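PDB 7D5M: oxidoreductase from Azotobacter vinelandii, which binds NAD+ and, as a homologue of inositol dehydrogenase in the Gfo/Idh/MocA family, probably catalyses NAD-dependent oxidation of a sugar or cyclitol substrate. Local coordinates for residues Leu41-Phe46 against Val62-Tyr68; Arg371-Arg375 against Val385-Tyr389. All blocks are in the same frame, centred on the assembly; numbering follows the deposited sequence.

How the interactions relate
From the N terminus, strand 39-45, the second of the Rossmann-type fold, runs into helix 50-59, and interaction 1 closes this excursion by bringing 62-68 back onto the strand from which it left. The chain then completes the nucleotide-binding half and builds the mixed sheet of the C-terminal alpha/beta domain before helix 363-381 leads to the last strand, 387-388. Interaction 2 closes that final excursion, setting 385-389 against 371-375. The two loops follow one another without nesting or crossing; the centres of interactions 1 and 2 lie about 41 Å apart, on opposite sides of the chain's centre. The first joins a loop to an outer strand beside NAD, the second a helix to an edge strand of the mixed sheet.

Interaction 1: Leu41-Phe46 against Val62-Tyr68. With NAD (nicotinamide-adenine-dinucleotide), chain B.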
ATOM      1  N   LEU A  41     -10.961  36.022  16.789  1.00 11.54           N
ATOM      2  CA  LEU A  41      -9.649  36.707  16.760  1.00 11.74           C
ATOM      3  C   LEU A  41      -9.883  38.219  16.749  1.00 11.88           C
ATOM      4  O   LEU A  41     -10.254  38.777  15.683  1.00 11.43           O
ATOM      5  CB  LEU A  41      -8.850  36.269  15.534  1.00 11.67           C
ATOM      6  CG  LEU A  41      -7.460  36.893  15.418  1.00 12.20           C
ATOM      7  CD1 LEU A  41      -6.584  36.461  16.580  1.00 12.52           C
ATOM      8  CD2 LEU A  41      -6.821  36.535  14.089  1.00 12.81           C
ATOM      9  N   VAL A  42      -9.672  38.856  17.896  1.00 12.35           N
ATOM     10  CA  VAL A  42     -10.000  40.301  18.087  1.00 12.96           C
ATOM     11  C   VAL A  42      -8.724  41.112  18.321  1.00 12.81           C
ATOM     12  O   VAL A  42      -8.826  42.347  18.313  1.00 13.10           O
ATOM     13  CB  VAL A  42     -11.019  40.492  19.225  1.00 13.17           C
ATOM     14  CG1 VAL A  42     -12.317  39.778  18.895  1.00 13.56           C
ATOM     15  CG2 VAL A  42     -10.476  40.039  20.573  1.00 13.30           C
ATOM     16  N   ALA A  43      -7.568  40.471  18.495  1.00 12.76           N
ATOM     17  CA  ALA A  43      -6.308  41.174  18.832  1.00 12.46           C
ATOM     18  C   ALA A  43      -5.109  40.259  18.586  1.00 12.66           C
ATOM     19  O   ALA A  43      -5.298  39.055  18.413  1.00 11.78           O
ATOM     20  CB  ALA A  43      -6.341  41.628  20.270  1.00 12.50           C
ATOM     21  N   GLY A  44      -3.908  40.827  18.558  1.00 12.53           N
ATOM     22  CA  GLY A  44      -2.701  40.000  18.439  1.00 12.86           C
ATOM     23  C   GLY A  44      -1.427  40.802  18.557  1.00 13.48           C
ATOM     24  O   GLY A  44      -1.454  42.035  18.351  1.00 15.01           O
ATOM     25  N   ALA A  45      -0.344  40.111  18.901  1.00 13.24           N
ATOM     26  CA  ALA A  45       1.047  40.573  18.688  1.00 13.38           C
ATOM     27  C   ALA A  45       1.688  39.559  17.741  1.00 13.21           C
ATOM     28  O   ALA A  45       2.311  38.600  18.211  1.00 12.30           O
ATOM     29  CB  ALA A  45       1.786  40.696  19.992  1.00 13.55           C
ATOM     30  N   PHE A  46       1.478  39.747  16.441  1.00 13.57           N
ATOM     31  CA  PHE A  46       1.607  38.676  15.422  1.00 13.93           C
ATOM     32  C   PHE A  46       3.059  38.449  14.991  1.00 14.59           C
ATOM     33  O   PHE A  46       3.338  37.360  14.479  1.00 14.75           O
ATOM     34  CB  PHE A  46       0.748  39.001  14.202  1.00 14.09           C
ATOM     35  CG  PHE A  46      -0.732  38.897  14.462  1.00 13.85           C
ATOM     36  CD1 PHE A  46      -1.321  37.655  14.664  1.00 14.59           C
ATOM     37  CD2 PHE A  46      -1.521  40.031  14.558  1.00 14.04           C
ATOM     38  CE1 PHE A  46      -2.681  37.556  14.922  1.00 14.17           C
ATOM     39  CE2 PHE A  46      -2.880  39.931  14.822  1.00 14.28           C
ATOM     40  CZ  PHE A  46      -3.458  38.693  14.997  1.00 14.06           C
ATOM     41  N   VAL A  62      -8.411  42.102  11.877  1.00 14.85           N
ATOM     42  CA  VAL A  62      -8.209  42.627  13.259  1.00 14.86           C
ATOM     43  C   VAL A  62      -8.117  44.155  13.205  1.00 14.89           C
ATOM     44  O   VAL A  62      -7.483  44.684  12.287  1.00 15.42           O
ATOM     45  CB  VAL A  62      -6.968  42.009  13.927  1.00 14.70           C
ATOM     46  CG1 VAL A  62      -6.774  42.508  15.353  1.00 15.30           C
ATOM     47  CG2 VAL A  62      -7.040  40.491  13.907  1.00 14.62           C
ATOM     48  N   ASP A  63      -8.747  44.818  14.169  1.00 15.79           N
ATOM     49  CA  ASP A  63      -8.647  46.281  14.387  1.00 16.96           C
ATOM     50  C   ASP A  63      -7.170  46.643  14.477  1.00 16.68           C
ATOM     51  O   ASP A  63      -6.483  46.089  15.331  1.00 15.36           O
ATOM     52  CB  ASP A  63      -9.393  46.642  15.668  1.00 18.54           C
ATOM     53  CG  ASP A  63      -9.443  48.122  15.995  1.00 20.00           C
ATOM     54  OD1 ASP A  63      -8.638  48.886  15.432  1.00 20.83           O
ATOM     55  OD2 ASP A  63     -10.293  48.480  16.806  1.00 22.39           O
ATOM     56  N   PRO A  64      -6.631  47.562  13.634  1.00 17.43           N
ATOM     57  CA  PRO A  64      -5.207  47.906  13.681  1.00 17.70           C
ATOM     58  C   PRO A  64      -4.752  48.374  15.073  1.00 18.04           C
ATOM     59  O   PRO A  64      -3.608  48.137  15.447  1.00 17.04           O
ATOM     60  CB  PRO A  64      -5.049  49.040  12.646  1.00 18.48           C
ATOM     61  CG  PRO A  64      -6.453  49.550  12.432  1.00 18.73           C
ATOM     62  CD  PRO A  64      -7.348  48.340  12.606  1.00 17.87           C
ATOM     63  N   GLN A  65      -5.650  49.017  15.822  1.00 19.05           N
ATOM     64  CA  GLN A  65      -5.367  49.490  17.204  1.00 20.21           C
ATOM     65  C   GLN A  65      -5.288  48.308  18.178  1.00 19.18           C
ATOM     66  O   GLN A  65      -4.796  48.507  19.303  1.00 19.00           O
ATOM     67  CB  GLN A  65      -6.435  50.487  17.637  1.00 23.12           C
ATOM     68  CG  GLN A  65      -6.241  51.866  17.026  1.00 25.72           C
ATOM     69  CD  GLN A  65      -7.142  52.868  17.704  1.00 28.60           C
ATOM     70  OE1 GLN A  65      -8.340  52.921  17.445  1.00 32.43           O
ATOM     71  NE2 GLN A  65      -6.573  53.646  18.610  1.00 31.59           N
ATOM     72  N   ARG A  66      -5.727  47.109  17.781  1.00 16.77           N
ATOM     73  CA  ARG A  66      -5.607  45.894  18.634  1.00 16.08           C
ATOM     74  C   ARG A  66      -4.551  44.948  18.050  1.00 15.63           C
ATOM     75  O   ARG A  66      -4.508  43.781  18.475  1.00 14.73           O
ATOM     76  CB  ARG A  66      -6.964  45.202  18.779  1.00 16.21           C
ATOM     77  CG  ARG A  66      -8.027  46.073  19.427  1.00 15.86           C
ATOM     78  CD  ARG A  66      -9.346  45.351  19.557  1.00 15.55           C
ATOM     79  NE  ARG A  66      -9.471  44.586  20.792  1.00 15.67           N
ATOM     80  CZ  ARG A  66     -10.569  43.928  21.150  1.00 16.05           C
ATOM     81  NH1 ARG A  66     -11.629  43.949  20.361  1.00 15.91           N
ATOM     82  NH2 ARG A  66     -10.612  43.248  22.282  1.00 16.07           N
ATOM     83  N   CYS A  67      -3.741  45.434  17.109  1.00 15.39           N
ATOM     84  CA  CYS A  67      -2.475  44.792  16.679  1.00 15.43           C
ATOM     85  C   CYS A  67      -1.351  45.461  17.466  1.00 15.79           C
ATOM     86  O   CYS A  67      -0.908  46.551  17.058  1.00 18.14           O
ATOM     87  CB  CYS A  67      -2.223  44.929  15.186  1.00 15.64           C
ATOM     88  SG  CYS A  67      -3.530  44.191  14.171  1.00 16.52           S
ATOM     89  N   TYR A  68      -0.954  44.857  18.579  1.00 15.08           N
ATOM     90  CA  TYR A  68       0.021  45.435  19.535  1.00 14.81           C
ATOM     91  C   TYR A  68       1.429  44.988  19.172  1.00 14.90           C
ATOM     92  O   TYR A  68       1.619  43.940  18.553  1.00 14.06           O
ATOM     93  CB  TYR A  68      -0.349  45.025  20.954  1.00 15.22           C
ATOM     94  CG  TYR A  68      -1.760  45.370  21.355  1.00 14.85           C
ATOM     95  CD1 TYR A  68      -2.079  46.620  21.866  1.00 14.80           C
ATOM     96  CD2 TYR A  68      -2.782  44.441  21.242  1.00 14.75           C
ATOM     97  CE1 TYR A  68      -3.371  46.942  22.244  1.00 15.11           C
ATOM     98  CE2 TYR A  68      -4.079  44.746  21.628  1.00 14.46           C
ATOM     99  CZ  TYR A  68      -4.369  45.992  22.154  1.00 15.59           C
ATOM    100  OH  TYR A  68      -5.642  46.292  22.542  1.00 16.11           O
TER
HETATM  101  PA  NAD B 500       8.253  30.366  12.552  1.00 22.31           P
HETATM  102  O1A NAD B 500       9.649  30.876  12.733  1.00 23.28           O
HETATM  103  O2A NAD B 500       7.802  29.834  11.229  1.00 20.27           O
HETATM  104  O5B NAD B 500       7.230  31.508  13.032  1.00 21.11           O
HETATM  105  C5B NAD B 500       7.515  32.394  14.158  1.00 19.22           C
HETATM  106  C4B NAD B 500       6.503  33.514  14.130  1.00 18.31           C
HETATM  107  O4B NAD B 500       6.489  34.210  15.404  1.00 17.49           O
HETATM  108  C3B NAD B 500       6.764  34.603  13.082  1.00 17.91           C
HETATM  109  O3B NAD B 500       5.528  35.118  12.611  1.00 16.96           O
HETATM  110  C2B NAD B 500       7.552  35.638  13.893  1.00 17.11           C
HETATM  111  O2B NAD B 500       7.537  36.941  13.356  1.00 16.39           O
HETATM  112  C1B NAD B 500       6.765  35.580  15.194  1.00 17.63           C
HETATM  113  N9A NAD B 500       7.476  36.066  16.367  1.00 18.69           N
HETATM  114  C8A NAD B 500       8.754  35.740  16.737  1.00 18.17           C
HETATM  115  N7A NAD B 500       9.110  36.269  17.882  1.00 18.83           N
HETATM  116  C5A NAD B 500       7.992  36.970  18.303  1.00 19.06           C
HETATM  117  C6A NAD B 500       7.739  37.733  19.461  1.00 19.67           C
HETATM  118  N6A NAD B 500       8.624  37.898  20.447  1.00 19.35           N
HETATM  119  N1A NAD B 500       6.509  38.291  19.580  1.00 19.96           N
HETATM  120  C2A NAD B 500       5.627  38.112  18.585  1.00 19.43           C
HETATM  121  N3A NAD B 500       5.748  37.404  17.461  1.00 18.79           N
HETATM  122  C4A NAD B 500       6.972  36.851  17.378  1.00 19.04           C
HETATM  123  O3  NAD B 500       7.968  29.197  13.634  1.00 21.69           O
HETATM  124  PN  NAD B 500       6.910  27.970  13.563  1.00 21.76           P
HETATM  125  O1N NAD B 500       7.510  26.831  12.787  1.00 22.52           O
HETATM  126  O2N NAD B 500       5.578  28.508  13.135  1.00 18.56           O
HETATM  127  O5D NAD B 500       6.847  27.506  15.096  1.00 22.26           O
HETATM  128  C5D NAD B 500       6.399  28.382  16.133  1.00 20.09           C
HETATM  129  C4D NAD B 500       6.119  27.511  17.326  1.00 20.46           C
HETATM  130  O4D NAD B 500       5.154  26.497  16.946  1.00 20.51           O
HETATM  131  C3D NAD B 500       7.340  26.744  17.848  1.00 19.21           C
HETATM  132  O3D NAD B 500       7.263  26.633  19.258  1.00 19.76           O
HETATM  133  C2D NAD B 500       7.211  25.378  17.163  1.00 20.29           C
HETATM  134  O2D NAD B 500       7.843  24.329  17.880  1.00 18.49           O
HETATM  135  C1D NAD B 500       5.691  25.202  17.179  1.00 21.01           C
HETATM  136  N1N NAD B 500       5.159  24.279  16.130  1.00 20.98           N
HETATM  137  C2N NAD B 500       4.307  23.262  16.505  1.00 21.59           C
HETATM  138  C3N NAD B 500       3.831  22.349  15.562  1.00 20.09           C
HETATM  139  C7N NAD B 500       2.777  21.364  16.021  1.00 19.39           C
HETATM  140  O7N NAD B 500       2.202  21.564  17.097  1.00 17.44           O
HETATM  141  N7N NAD B 500       2.498  20.340  15.220  1.00 15.95           N
HETATM  142  C4N NAD B 500       4.330  22.403  14.257  1.00 21.56           C
HETATM  143  C5N NAD B 500       5.206  23.427  13.899  1.00 20.98           C
HETATM  144  C6N NAD B 500       5.479  24.425  14.809  1.00 21.30           C
HETATM  145  O   HOH W   1     -10.250  43.347  16.259  1.00 14.82           O
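In this Rossmann fold, strand 39-45 is one of the two outer strands of the parallel sheet: one side pairs with strand 12-16, and the other receives the loop that follows helix 50-59. Val-62, Val-42 and Arg-66 bury the most surface here. Val-62 points toward the strand. Its CG2 lies 3.9 Å from Leu-41 CG and 4.2 Å from Phe-46 CZ, while its CG1 is 3.6 Å from Val-42 O, so one branched side chain touches 41-46 at three residues or more. Leu-60 adds to this apolar cluster by touching both Leu-41 and Phe-46.

Arg-66 stretches along the strand, its CD 3.3 Å from Val-42 O and its NH2 3.6 Å from Val-42 CG2. That carbonyl lies over one face of the guanidinium, whose charge is met by a salt bridge to Glu-78; the same glutamate is hydrogen-bonded to Tyr-68 OH. Backbone pairing is confined to a single bridge between Gly-44 and Cys-67. Gly-44 N donates to Arg-66 O at 3.0 Å, and Tyr-68 N donates to Gly-44 O at 2.9 Å. A CB on Gly-44 would collide with the Phe-46 ring, so the missing side chain lets that ring fold back over the strand.

Just past the bridge, the strand reaches the cofactor, with Ala-45 O 3.4 Å from C2A of the NAD adenine. At the other end, where the loop makes an Asx turn at Asp-63, a water donates to Val-42 O at 2.7 Å and accepts from Asp-63 N at 3.0 Å.

Interaction 2: Arg371-Arg375 against Val385-Tyr389; sequences RWVER and VWVDY
A helix-to-edge-strand packing contact near the C terminus joins helix 363-381 to the short strand 387-388, an outer strand of the mixed sheet in the C-terminal alpha/beta domain. Residues 371-375 are regular alpha-helix, with Arg-375 N bonded to Arg-371 O at 3.0 Å; Val-387 and Asp-388 are extended, with phi/psi of -125/145° and -65/139°. The segments come closest in backbone at Arg-375 and Tyr-389, whose CA atoms are 6.7 Å apart. On the sheet side, Val-387 and Tyr-389 form backbone hydrogen bonds with Leu-226 and Lys-224 of strand 223-231.

Tyr-389, the largest contributor of buried surface, adopts chi1 t (-169°) and chi2 73°, which bring its ring in obliquely against the side chains of Arg-371 and Arg-375, both on the same side of its plane. Arg-371 CD approaches Tyr-389 CE2 at 3.5 Å, Arg-375 CG approaches CD1 of Tyr-389 at 3.8 Å, and Tyr-389 OH lies 3.4 Å from Trp-372 CB, at the edge of the indole. Trp-372 itself is buried against helix 202-217 and strands 223-231 and 243-250. Val-387 points toward the helix, its CG2 4.0 Å from Arg-375 O.

Arg-375, with chi1 and chi2 both m, bends toward the strand so that CD lies 3.5 Å from Asp-388 O and NE donates to Tyr-389 O at 2.9 Å. Arg-371, salt-bridged to Glu-368, reaches the same carbonyl through a water: Arg-371 NH1 donates to the water at 3.0 Å, and the water donates to Tyr-389 O at 3.0 Å.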
ATOM      1  N   ARG A 371       9.845  16.985  30.449  1.00 13.08           N
ATOM      2  CA  ARG A 371      10.525  15.958  31.279  1.00 13.96           C
ATOM      3  C   ARG A 371      11.226  14.959  30.356  1.00 13.50           C
ATOM      4  O   ARG A 371      12.417  14.662  30.570  1.00 14.14           O
ATOM      5  CB  ARG A 371       9.548  15.191  32.168  1.00 15.67           C
ATOM      6  CG  ARG A 371      10.245  14.226  33.119  1.00 17.42           C
ATOM      7  CD  ARG A 371       9.296  13.281  33.821  1.00 19.64           C
ATOM      8  NE  ARG A 371       8.101  13.959  34.308  1.00 21.84           N
ATOM      9  CZ  ARG A 371       8.052  14.727  35.380  1.00 23.15           C
ATOM     10  NH1 ARG A 371       9.137  14.941  36.106  1.00 24.62           N
ATOM     11  NH2 ARG A 371       6.914  15.299  35.718  1.00 26.00           N
ATOM     12  N   TRP A 372      10.505  14.421  29.379  1.00 12.68           N
ATOM     13  CA  TRP A 372      11.052  13.344  28.516  1.00 12.72           C
ATOM     14  C   TRP A 372      12.280  13.857  27.763  1.00 12.69           C
ATOM     15  O   TRP A 372      13.309  13.175  27.781  1.00 13.04           O
ATOM     16  CB  TRP A 372       9.988  12.814  27.561  1.00 12.69           C
ATOM     17  CG  TRP A 372      10.449  11.688  26.682  1.00 12.66           C
ATOM     18  CD1 TRP A 372      10.487  10.359  26.988  1.00 12.97           C
ATOM     19  CD2 TRP A 372      10.841  11.792  25.304  1.00 12.45           C
ATOM     20  NE1 TRP A 372      10.911   9.632  25.907  1.00 12.81           N
ATOM     21  CE2 TRP A 372      11.144  10.484  24.861  1.00 12.71           C
ATOM     22  CE3 TRP A 372      10.984  12.856  24.409  1.00 12.45           C
ATOM     23  CZ2 TRP A 372      11.548  10.221  23.551  1.00 12.08           C
ATOM     24  CZ3 TRP A 372      11.400  12.598  23.121  1.00 12.41           C
ATOM     25  CH2 TRP A 372      11.686  11.291  22.703  1.00 12.20           C
ATOM     26  N   VAL A 373      12.181  15.022  27.126  1.00 12.51           N
ATOM     27  CA  VAL A 373      13.313  15.608  26.358  1.00 13.22           C
ATOM     28  C   VAL A 373      14.495  15.775  27.316  1.00 13.63           C
ATOM     29  O   VAL A 373      15.622  15.434  26.933  1.00 14.42           O
ATOM     30  CB  VAL A 373      12.927  16.932  25.679  1.00 12.73           C
ATOM     31  CG1 VAL A 373      14.152  17.675  25.152  1.00 12.90           C
ATOM     32  CG2 VAL A 373      11.920  16.691  24.569  1.00 12.83           C
ATOM     33  N   GLU A 374      14.254  16.295  28.522  1.00 14.16           N
ATOM     34  CA  GLU A 374      15.356  16.609  29.467  1.00 15.41           C
ATOM     35  C   GLU A 374      16.084  15.311  29.844  1.00 15.12           C
ATOM     36  O   GLU A 374      17.334  15.316  29.823  1.00 15.81           O
ATOM     37  CB  GLU A 374      14.821  17.372  30.677  1.00 16.34           C
ATOM     38  CG  GLU A 374      15.906  17.870  31.604  1.00 17.47           C
ATOM     39  CD  GLU A 374      15.451  18.981  32.534  1.00 17.49           C
ATOM     40  OE1 GLU A 374      15.509  18.771  33.756  1.00 19.17           O
ATOM     41  OE2 GLU A 374      15.028  20.040  32.033  1.00 16.82           O
ATOM     42  N   ARG A 375      15.349  14.244  30.164  1.00 15.53           N
ATOM     43  CA  ARG A 375      15.925  12.924  30.537  1.00 16.42           C
ATOM     44  C   ARG A 375      16.705  12.352  29.349  1.00 15.71           C
ATOM     45  O   ARG A 375      17.803  11.813  29.580  1.00 14.99           O
ATOM     46  CB  ARG A 375      14.849  11.941  31.002  1.00 18.85           C
ATOM     47  CG  ARG A 375      14.285  12.268  32.372  1.00 21.10           C
ATOM     48  CD  ARG A 375      15.230  11.928  33.517  1.00 22.78           C
ATOM     49  NE  ARG A 375      14.650  12.482  34.728  1.00 25.95           N
ATOM     50  CZ  ARG A 375      14.823  13.737  35.153  1.00 28.67           C
ATOM     51  NH1 ARG A 375      15.606  14.573  34.489  1.00 28.74           N
ATOM     52  NH2 ARG A 375      14.225  14.154  36.258  1.00 30.11           N
ATOM     53  N   VAL A 385      23.461   6.069  28.240  1.00 19.68           N
ATOM     54  CA  VAL A 385      23.367   5.104  29.368  1.00 18.89           C
ATOM     55  C   VAL A 385      21.955   5.169  29.954  1.00 18.69           C
ATOM     56  O   VAL A 385      21.271   6.217  29.773  1.00 19.12           O
ATOM     57  CB  VAL A 385      24.451   5.405  30.425  1.00 19.93           C
ATOM     58  CG1 VAL A 385      25.830   5.416  29.789  1.00 20.56           C
ATOM     59  CG2 VAL A 385      24.196   6.715  31.154  1.00 20.05           C
ATOM     60  N   TRP A 386      21.521   4.095  30.608  1.00 18.89           N
ATOM     61  CA  TRP A 386      20.211   4.046  31.305  1.00 19.87           C
ATOM     62  C   TRP A 386      20.192   5.104  32.409  1.00 19.97           C
ATOM     63  O   TRP A 386      21.170   5.178  33.184  1.00 18.76           O
ATOM     64  CB  TRP A 386      19.928   2.659  31.868  1.00 21.18           C
ATOM     65  CG  TRP A 386      19.677   1.638  30.805  1.00 22.50           C
ATOM     66  CD1 TRP A 386      20.563   0.727  30.314  1.00 24.24           C
ATOM     67  CD2 TRP A 386      18.457   1.456  30.067  1.00 22.95           C
ATOM     68  NE1 TRP A 386      19.974  -0.023  29.331  1.00 25.06           N
ATOM     69  CE2 TRP A 386      18.682   0.400  29.158  1.00 24.17           C
ATOM     70  CE3 TRP A 386      17.203   2.075  30.088  1.00 22.94           C
ATOM     71  CZ2 TRP A 386      17.690  -0.057  28.289  1.00 23.93           C
ATOM     72  CZ3 TRP A 386      16.228   1.628  29.225  1.00 22.83           C
ATOM     73  CH2 TRP A 386      16.467   0.574  28.343  1.00 23.37           C
ATOM     74  N   VAL A 387      19.130   5.902  32.451  1.00 18.66           N
ATOM     75  CA  VAL A 387      18.877   6.881  33.542  1.00 18.69           C
ATOM     76  C   VAL A 387      17.497   6.590  34.126  1.00 20.17           C
ATOM     77  O   VAL A 387      16.584   6.152  33.379  1.00 18.94           O
ATOM     78  CB  VAL A 387      19.011   8.336  33.061  1.00 17.87           C
ATOM     79  CG1 VAL A 387      20.359   8.571  32.397  1.00 18.48           C
ATOM     80  CG2 VAL A 387      17.870   8.746  32.137  1.00 17.73           C
ATOM     81  N   ASP A 388      17.361   6.786  35.436  1.00 20.89           N
ATOM     82  CA  ASP A 388      16.046   6.734  36.122  1.00 23.10           C
ATOM     83  C   ASP A 388      15.193   7.883  35.593  1.00 21.52           C
ATOM     84  O   ASP A 388      15.731   8.990  35.404  1.00 22.31           O
ATOM     85  CB  ASP A 388      16.209   6.798  37.638  1.00 24.89           C
ATOM     86  CG  ASP A 388      16.869   5.556  38.198  1.00 28.16           C
ATOM     87  OD1 ASP A 388      16.862   4.516  37.492  1.00 30.33           O
ATOM     88  OD2 ASP A 388      17.380   5.633  39.336  1.00 32.84           O
ATOM     89  N   TYR A 389      13.912   7.625  35.356  1.00 20.57           N
ATOM     90  CA  TYR A 389      13.012   8.624  34.736  1.00 20.80           C
ATOM     91  C   TYR A 389      12.426   9.543  35.820  1.00 21.25           C
ATOM     92  O   TYR A 389      12.486  10.745  35.500  1.00 20.35           O
ATOM     93  CB  TYR A 389      11.968   7.915  33.883  1.00 21.32           C
ATOM     94  CG  TYR A 389      11.191   8.859  33.010  1.00 21.15           C
ATOM     95  CD1 TYR A 389      11.773   9.443  31.899  1.00 22.08           C
ATOM     96  CD2 TYR A 389       9.888   9.196  33.323  1.00 21.59           C
ATOM     97  CE1 TYR A 389      11.065  10.317  31.095  1.00 22.56           C
ATOM     98  CE2 TYR A 389       9.164  10.070  32.531  1.00 22.30           C
ATOM     99  CZ  TYR A 389       9.757  10.631  31.411  1.00 22.79           C
ATOM    100  OH  TYR A 389       9.073  11.490  30.603  1.00 23.31           O
TER
HETATM  101  O   HOH W   2      11.797  13.594  35.863  1.00 26.73           O